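Local atomic coordinates of enterobactin synthetase component F-related protein (Vibrio cholerae serotype O1, PDB entry 4OXI), a protein that probably activates glycine with ATP, by way of glycyl-adenosine-5'-phosphate, in a lipopolysaccharide-modification pathway. Residues A[50-55]-A[276-281]; A[83-88]-A[117-122]. All blocks are in the same frame, centred on the assembly; numbering follows the deposited sequence.

Contact 1 of 2, residues A[50-55]-A[276-281]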
ATOM      1  N   CYS A  50     -23.971   6.654  -2.539  1.00 51.86           N
ATOM      2  CA  CYS A  50     -22.935   6.072  -1.687  1.00 49.63           C
ATOM      3  C   CYS A  50     -22.772   6.782  -0.329  1.00 44.98           C
ATOM      4  O   CYS A  50     -22.289   7.918  -0.252  1.00 43.88           O
ATOM      5  CB  CYS A  50     -21.591   6.041  -2.422  1.00 47.25           C
ATOM      6  SG  CYS A  50     -20.303   5.246  -1.453  1.00 55.58           S
ATOM      7  N   GLU A  51     -23.165   6.093   0.737  1.00 41.16           N
ATOM      8  CA  GLU A  51     -23.063   6.619   2.092  1.00 41.80           C
ATOM      9  C   GLU A  51     -21.640   7.055   2.476  1.00 41.95           C
ATOM     10  O   GLU A  51     -21.455   8.123   3.066  1.00 40.75           O
ATOM     11  CB  GLU A  51     -23.589   5.576   3.083  1.00 47.50           C
ATOM     12  CG  GLU A  51     -23.417   5.937   4.555  1.00 54.61           C
ATOM     13  CD  GLU A  51     -23.878   4.814   5.487  1.00 75.09           C
ATOM     14  OE1 GLU A  51     -24.865   4.122   5.145  1.00 76.87           O
ATOM     15  OE2 GLU A  51     -23.249   4.618   6.555  1.00 75.67           O
ATOM     16  N   THR A  52     -20.635   6.243   2.142  1.00 39.21           N
ATOM     17  CA  THR A  52     -19.257   6.556   2.534  1.00 34.97           C
ATOM     18  C   THR A  52     -18.749   7.802   1.822  1.00 31.83           C
ATOM     19  O   THR A  52     -18.146   8.681   2.431  1.00 28.43           O
ATOM     20  CB  THR A  52     -18.288   5.401   2.233  1.00 35.90           C
ATOM     21  OG1 THR A  52     -18.736   4.212   2.891  1.00 37.17           O
ATOM     22  CG2 THR A  52     -16.881   5.744   2.728  1.00 31.39           C
ATOM     23  N   ARG A  53     -18.992   7.874   0.522  1.00 30.37           N
ATOM     24  CA  ARG A  53     -18.658   9.080  -0.211  1.00 29.34           C
ATOM     25  C   ARG A  53     -19.375  10.293   0.386  1.00 34.17           C
ATOM     26  O   ARG A  53     -18.795  11.382   0.477  1.00 28.13           O
ATOM     27  CB  ARG A  53     -19.018   8.913  -1.678  1.00 28.13           C
ATOM     28  CG  ARG A  53     -18.767  10.146  -2.494  1.00 28.96           C
ATOM     29  CD  ARG A  53     -18.750   9.826  -3.978  1.00 32.70           C
ATOM     30  NE  ARG A  53     -18.056  10.898  -4.659  1.00 42.35           N
ATOM     31  CZ  ARG A  53     -16.825  10.808  -5.151  1.00 33.90           C
ATOM     32  NH1 ARG A  53     -16.284  11.867  -5.717  1.00 36.58           N
ATOM     33  NH2 ARG A  53     -16.151   9.670  -5.106  1.00 32.05           N
ATOM     34  N   HIS A  54     -20.627  10.109   0.813  1.00 33.34           N
ATOM     35  CA  HIS A  54     -21.372  11.225   1.410  1.00 35.24           C
ATOM     36  C   HIS A  54     -20.721  11.690   2.699  1.00 31.76           C
ATOM     37  O   HIS A  54     -20.614  12.882   2.945  1.00 31.63           O
ATOM     38  CB  HIS A  54     -22.830  10.860   1.702  1.00 39.09           C
ATOM     39  CG  HIS A  54     -23.567  11.925   2.453  1.00 46.09           C
ATOM     40  ND1 HIS A  54     -24.095  13.043   1.839  1.00 51.53           N
ATOM     41  CD2 HIS A  54     -23.842  12.057   3.775  1.00 50.55           C
ATOM     42  CE1 HIS A  54     -24.673  13.811   2.747  1.00 51.87           C
ATOM     43  NE2 HIS A  54     -24.537  13.234   3.928  1.00 51.88           N
ATOM     44  N   SER A  55     -20.295  10.735   3.520  1.00 31.41           N
ATOM     45  CA  SER A  55     -19.621  11.059   4.765  1.00 32.15           C
ATOM     46  C   SER A  55     -18.337  11.846   4.517  1.00 31.12           C
ATOM     47  O   SER A  55     -18.001  12.745   5.283  1.00 31.66           O
ATOM     48  CB  SER A  55     -19.287   9.786   5.530  1.00 33.93           C
ATOM     49  OG  SER A  55     -20.454   9.041   5.780  1.00 37.32           O
ATOM     50  N   SER A 276      -8.226   9.619   7.388  1.00 24.03           N
ATOM     51  CA  SER A 276      -8.136  10.983   7.884  1.00 25.01           C
ATOM     52  C   SER A 276      -9.243  11.843   7.269  1.00 25.17           C
ATOM     53  O   SER A 276      -9.880  12.643   7.946  1.00 24.93           O
ATOM     54  CB  SER A 276      -6.764  11.584   7.572  1.00 21.09           C
ATOM     55  OG  SER A 276      -6.720  12.949   7.976  1.00 25.91           O
ATOM     56  N   LEU A 277      -9.467  11.667   5.977  1.00 24.18           N
ATOM     57  CA  LEU A 277     -10.391  12.518   5.241  1.00 24.95           C
ATOM     58  C   LEU A 277     -11.831  12.356   5.740  1.00 27.30           C
ATOM     59  O   LEU A 277     -12.534  13.335   5.952  1.00 27.50           O
ATOM     60  CB  LEU A 277     -10.306  12.173   3.754  1.00 22.03           C
ATOM     61  CG  LEU A 277     -11.033  12.971   2.671  1.00 30.62           C
ATOM     62  CD1 LEU A 277     -10.919  14.481   2.834  1.00 23.89           C
ATOM     63  CD2 LEU A 277     -10.444  12.549   1.336  1.00 28.53           C
ATOM     64  N   ILE A 278     -12.267  11.116   5.925  1.00 26.57           N
ATOM     65  CA  ILE A 278     -13.642  10.867   6.332  1.00 29.92           C
ATOM     66  C   ILE A 278     -13.886  11.381   7.747  1.00 31.34           C
ATOM     67  O   ILE A 278     -15.026  11.642   8.132  1.00 33.30           O
ATOM     68  CB  ILE A 278     -14.007   9.374   6.222  1.00 26.89           C
ATOM     69  CG1 ILE A 278     -15.524   9.177   6.340  1.00 27.72           C
ATOM     70  CG2 ILE A 278     -13.285   8.571   7.275  1.00 25.50           C
ATOM     71  CD1 ILE A 278     -15.962   7.754   6.061  1.00 28.68           C
ATOM     72  N   SER A 279     -12.803  11.553   8.503  1.00 30.58           N
ATOM     73  CA  SER A 279     -12.893  11.968   9.893  1.00 28.33           C
ATOM     74  C   SER A 279     -12.734  13.465  10.074  1.00 26.30           C
ATOM     75  O   SER A 279     -12.948  13.967  11.171  1.00 26.40           O
ATOM     76  CB  SER A 279     -11.805  11.282  10.714  1.00 27.39           C
ATOM     77  OG  SER A 279     -11.823   9.884  10.519  1.00 28.90           O
ATOM     78  N   GLY A 280     -12.326  14.171   9.020  1.00 24.63           N
ATOM     79  CA  GLY A 280     -12.012  15.591   9.140  1.00 23.69           C
ATOM     80  C   GLY A 280     -10.742  15.839   9.947  1.00 27.86           C
ATOM     81  O   GLY A 280     -10.490  16.954  10.408  1.00 28.44           O
ATOM     82  N   ALA A 281      -9.925  14.796  10.095  1.00 23.05           N
ATOM     83  CA  ALA A 281      -8.698  14.872  10.883  1.00 23.93           C
ATOM     84  C   ALA A 281      -7.559  15.499  10.093  1.00 26.17           C
ATOM     85  O   ALA A 281      -7.746  15.865   8.924  1.00 24.02           O
ATOM     86  CB  ALA A 281      -8.303  13.490  11.371  1.00 22.36           C
TER
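I278 reaches from the last turn of helix 268-279 to the first turns of helix 51-62, where it meets S55 and T52. Its CG1 is anti to the backbone N (chi1 -167°) and the chain then runs on extended, which carries the ethyl arm over to the other helix. CG1 comes to 3.9 Å from S55 CB. The terminal CD1 bridges both residues, touching S55 CB as well and lying 4.0 Å from T52 CG2, whose side chain crosses that of I278 at about a right angle. This is the close part of an otherwise thin contact between two helix ends of the AMP-binding fold: one near the start of helix 51-62, the other closing in a Schellman motif in which G280, with positive phi, follows the final turn, A281 N bonds back to S276 O at 3.0 Å and G280 N to L277 O. I56 of helix 51-62 and I243 of helix 236-249 also pack on I278. On the solvent side E51 and H54 are exposed and do not touch 276-281. The S55 hydroxyl turns back into its own helix, where OG donates to E51 O at 3.0 Å from above the carbonyl plane; that oxygen also accepts S55 N.

Contact 2 of 2, residues A[83-88]-A[117-122]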
ATOM      1  N   ASP A  83      -9.800  23.485  -2.623  1.00 26.05           N
ATOM      2  CA  ASP A  83      -9.579  24.366  -3.764  1.00 27.14           C
ATOM      3  C   ASP A  83      -8.601  23.726  -4.750  1.00 27.98           C
ATOM      4  O   ASP A  83      -8.812  23.766  -5.958  1.00 28.22           O
ATOM      5  CB  ASP A  83      -9.005  25.727  -3.325  1.00 27.47           C
ATOM      6  CG  ASP A  83      -9.975  26.549  -2.464  1.00 36.17           C
ATOM      7  OD1 ASP A  83     -11.198  26.275  -2.474  1.00 36.07           O
ATOM      8  OD2 ASP A  83      -9.497  27.490  -1.781  1.00 39.86           O
ATOM      9  N   MET A  84      -7.508  23.171  -4.235  1.00 26.42           N
ATOM     10  CA  MET A  84      -6.519  22.553  -5.104  1.00 27.50           C
ATOM     11  C   MET A  84      -7.099  21.302  -5.763  1.00 23.92           C
ATOM     12  O   MET A  84      -6.966  21.116  -6.962  1.00 23.70           O
ATOM     13  CB  MET A  84      -5.255  22.214  -4.324  1.00 25.93           C
ATOM     14  CG  MET A  84      -4.357  23.409  -4.110  1.00 32.22           C
ATOM     15  SD  MET A  84      -2.948  22.999  -3.076  1.00 32.37           S
ATOM     16  CE  MET A  84      -3.664  23.119  -1.428  1.00 26.58           C
ATOM     17  N   ALA A  85      -7.769  20.471  -4.976  1.00 20.26           N
ATOM     18  CA  ALA A  85      -8.305  19.210  -5.470  1.00 20.61           C
ATOM     19  C   ALA A  85      -9.370  19.414  -6.556  1.00 23.63           C
ATOM     20  O   ALA A  85      -9.262  18.844  -7.639  1.00 24.85           O
ATOM     21  CB  ALA A  85      -8.849  18.389  -4.317  1.00 17.69           C
ATOM     22  N   LEU A  86     -10.378  20.242  -6.285  1.00 21.94           N
ATOM     23  CA  LEU A  86     -11.410  20.508  -7.281  1.00 21.76           C
ATOM     24  C   LEU A  86     -10.914  21.326  -8.474  1.00 24.17           C
ATOM     25  O   LEU A  86     -11.496  21.243  -9.555  1.00 25.33           O
ATOM     26  CB  LEU A  86     -12.645  21.171  -6.665  1.00 23.82           C
ATOM     27  CG  LEU A  86     -13.396  20.380  -5.600  1.00 27.65           C
ATOM     28  CD1 LEU A  86     -14.683  21.118  -5.227  1.00 28.32           C
ATOM     29  CD2 LEU A  86     -13.702  18.970  -6.085  1.00 24.92           C
ATOM     30  N   SER A  87      -9.846  22.098  -8.314  1.00 24.07           N
ATOM     31  CA  SER A  87      -9.275  22.758  -9.491  1.00 25.42           C
ATOM     32  C   SER A  87      -8.665  21.732 -10.443  1.00 23.70           C
ATOM     33  O   SER A  87      -8.877  21.790 -11.662  1.00 24.88           O
ATOM     34  CB  SER A  87      -8.217  23.796  -9.099  1.00 25.13           C
ATOM     35  OG  SER A  87      -8.786  24.849  -8.336  1.00 27.76           O
ATOM     36  N   LEU A  88      -7.883  20.810  -9.897  1.00 20.26           N
ATOM     37  CA  LEU A  88      -7.290  19.762 -10.721  1.00 22.63           C
ATOM     38  C   LEU A  88      -8.385  18.904 -11.342  1.00 21.20           C
ATOM     39  O   LEU A  88      -8.394  18.650 -12.545  1.00 18.40           O
ATOM     40  CB  LEU A  88      -6.367  18.890  -9.866  1.00 25.15           C
ATOM     41  CG  LEU A  88      -5.057  19.567  -9.457  1.00 26.17           C
ATOM     42  CD1 LEU A  88      -4.376  18.770  -8.348  1.00 24.62           C
ATOM     43  CD2 LEU A  88      -4.136  19.708 -10.671  1.00 25.81           C
ATOM     44  N   SER A 117      -8.469  13.160  -7.575  1.00 21.65           N
ATOM     45  CA  SER A 117      -8.910  11.964  -8.273  1.00 21.07           C
ATOM     46  C   SER A 117     -10.112  11.349  -7.578  1.00 21.77           C
ATOM     47  O   SER A 117     -11.079  10.932  -8.234  1.00 21.13           O
ATOM     48  CB  SER A 117      -7.779  10.940  -8.370  1.00 21.38           C
ATOM     49  OG  SER A 117      -8.314   9.705  -8.810  1.00 22.69           O
ATOM     50  N   TYR A 118     -10.063  11.286  -6.250  1.00 22.02           N
ATOM     51  CA  TYR A 118     -11.192  10.737  -5.507  1.00 19.56           C
ATOM     52  C   TYR A 118     -12.464  11.583  -5.704  1.00 22.32           C
ATOM     53  O   TYR A 118     -13.529  11.054  -6.024  1.00 23.35           O
ATOM     54  CB  TYR A 118     -10.890  10.586  -3.998  1.00 20.64           C
ATOM     55  CG  TYR A 118     -12.132  10.114  -3.284  1.00 22.91           C
ATOM     56  CD1 TYR A 118     -12.481   8.772  -3.299  1.00 23.97           C
ATOM     57  CD2 TYR A 118     -12.995  11.012  -2.662  1.00 21.92           C
ATOM     58  CE1 TYR A 118     -13.638   8.322  -2.692  1.00 24.51           C
ATOM     59  CE2 TYR A 118     -14.164  10.573  -2.050  1.00 24.15           C
ATOM     60  CZ  TYR A 118     -14.481   9.227  -2.077  1.00 28.28           C
ATOM     61  OH  TYR A 118     -15.628   8.768  -1.475  1.00 26.06           O
ATOM     62  N   LEU A 119     -12.348  12.892  -5.492  1.00 22.97           N
ATOM     63  CA  LEU A 119     -13.497  13.786  -5.574  1.00 21.15           C
ATOM     64  C   LEU A 119     -14.114  13.776  -6.968  1.00 25.22           C
ATOM     65  O   LEU A 119     -15.332  13.900  -7.116  1.00 23.62           O
ATOM     66  CB  LEU A 119     -13.085  15.201  -5.181  1.00 20.56           C
ATOM     67  CG  LEU A 119     -12.763  15.376  -3.695  1.00 25.48           C
ATOM     68  CD1 LEU A 119     -12.251  16.777  -3.410  1.00 23.10           C
ATOM     69  CD2 LEU A 119     -13.989  15.097  -2.838  1.00 18.89           C
ATOM     70  N   GLY A 120     -13.270  13.598  -7.986  1.00 26.74           N
ATOM     71  CA  GLY A 120     -13.714  13.608  -9.367  1.00 22.78           C
ATOM     72  C   GLY A 120     -14.064  12.254  -9.979  1.00 26.83           C
ATOM     73  O   GLY A 120     -14.338  12.172 -11.178  1.00 26.84           O
ATOM     74  N   GLY A 121     -14.056  11.186  -9.183  1.00 25.12           N
ATOM     75  CA  GLY A 121     -14.378   9.871  -9.716  1.00 25.41           C
ATOM     76  C   GLY A 121     -13.351   9.303 -10.693  1.00 24.05           C
ATOM     77  O   GLY A 121     -13.658   8.456 -11.531  1.00 26.64           O
ATOM     78  N   MET A 122     -12.112   9.758 -10.587  1.00 25.84           N
ATOM     79  CA  MET A 122     -11.074   9.277 -11.490  1.00 25.33           C
ATOM     80  C   MET A 122     -10.206   8.181 -10.878  1.00 22.88           C
ATOM     81  O   MET A 122     -10.506   7.689  -9.781  1.00 23.12           O
ATOM     82  CB  MET A 122     -10.270  10.460 -12.007  1.00 26.84           C
ATOM     83  CG  MET A 122     -11.160  11.336 -12.905  1.00 30.23           C
ATOM     84  SD  MET A 122     -10.481  12.955 -13.178  1.00 46.14           S
ATOM     85  CE  MET A 122      -8.808  12.420 -13.563  1.00 37.55           C
TER
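L119, in the final turn of helix 108-119, is set against A85 and L86 of helix 78-95, and its side chain makes the contact from root to tip. The CB already touches: L86 CD2 lies 3.9 Å from it. From there CG is anti to the carbonyl carbon (chi1 -70°), and a chi2 of 175° leaves CD1 anti to CA, extended toward the partner helix. CD1 enters between two neighbours, with A85 CB at 3.9 Å and L86 CD2 at 3.8 Å. The helix 51-62 residues L57 and I60 pack on L119 as well, so the leucine packs against two other helices, 78-95 and 51-62. L86 answers with one branch. Although its CB does not aim at L119, CD2 swings in to cover both CB and CD1, and the two leucine side chains cross at about a right angle. The backbones are closest here too, with 7.2 Å between L86 CA and L119 CA.

Just beyond L119 the helix ends in a Schellman motif: G121 takes the positive phi of the C-prime position, M122 N bonds to S117 O at 2.8 Å, and G121 N to Y118 O. The chain is thereby turned into strand 123-126, an outer strand of the parallel sheet that also contains 99-102; strand 99-102, helix 108-119 and strand 123-126 thus form a beta-alpha-beta unit.

On helix 78-95, away from L119, S87 N and S87 OG approach D83 O from opposite faces of its carbonyl plane, the hydroxyl at 2.6 Å. S87 OG also accepts T197 N, and D83 OD1 receives Q199 N, two links between this helix and the loop carrying T197 and Q199.

Overall arrangement
Both contacts are small and made through carbon atoms, each built on one aliphatic side chain of a closing helical turn, but contact 1 lies at the surface and contact 2 is largely buried. Their centres are about 15 Å apart. They join different helix pairs, 51-62 with 268-279 and 78-95 with 108-119, and helix 51-62 connects them by also packing on the leucine of contact 2. The direct tie is polar: R53 NH1 of contact 1 probably hydrogen-bonds Y118 O of contact 2 at 2.9 Å, and R53 forms a cation-pi pair with Y118. Serine and threonine take part, through their carbons, in the surface packing, whereas in the buried contact alanine and leucines alone meet.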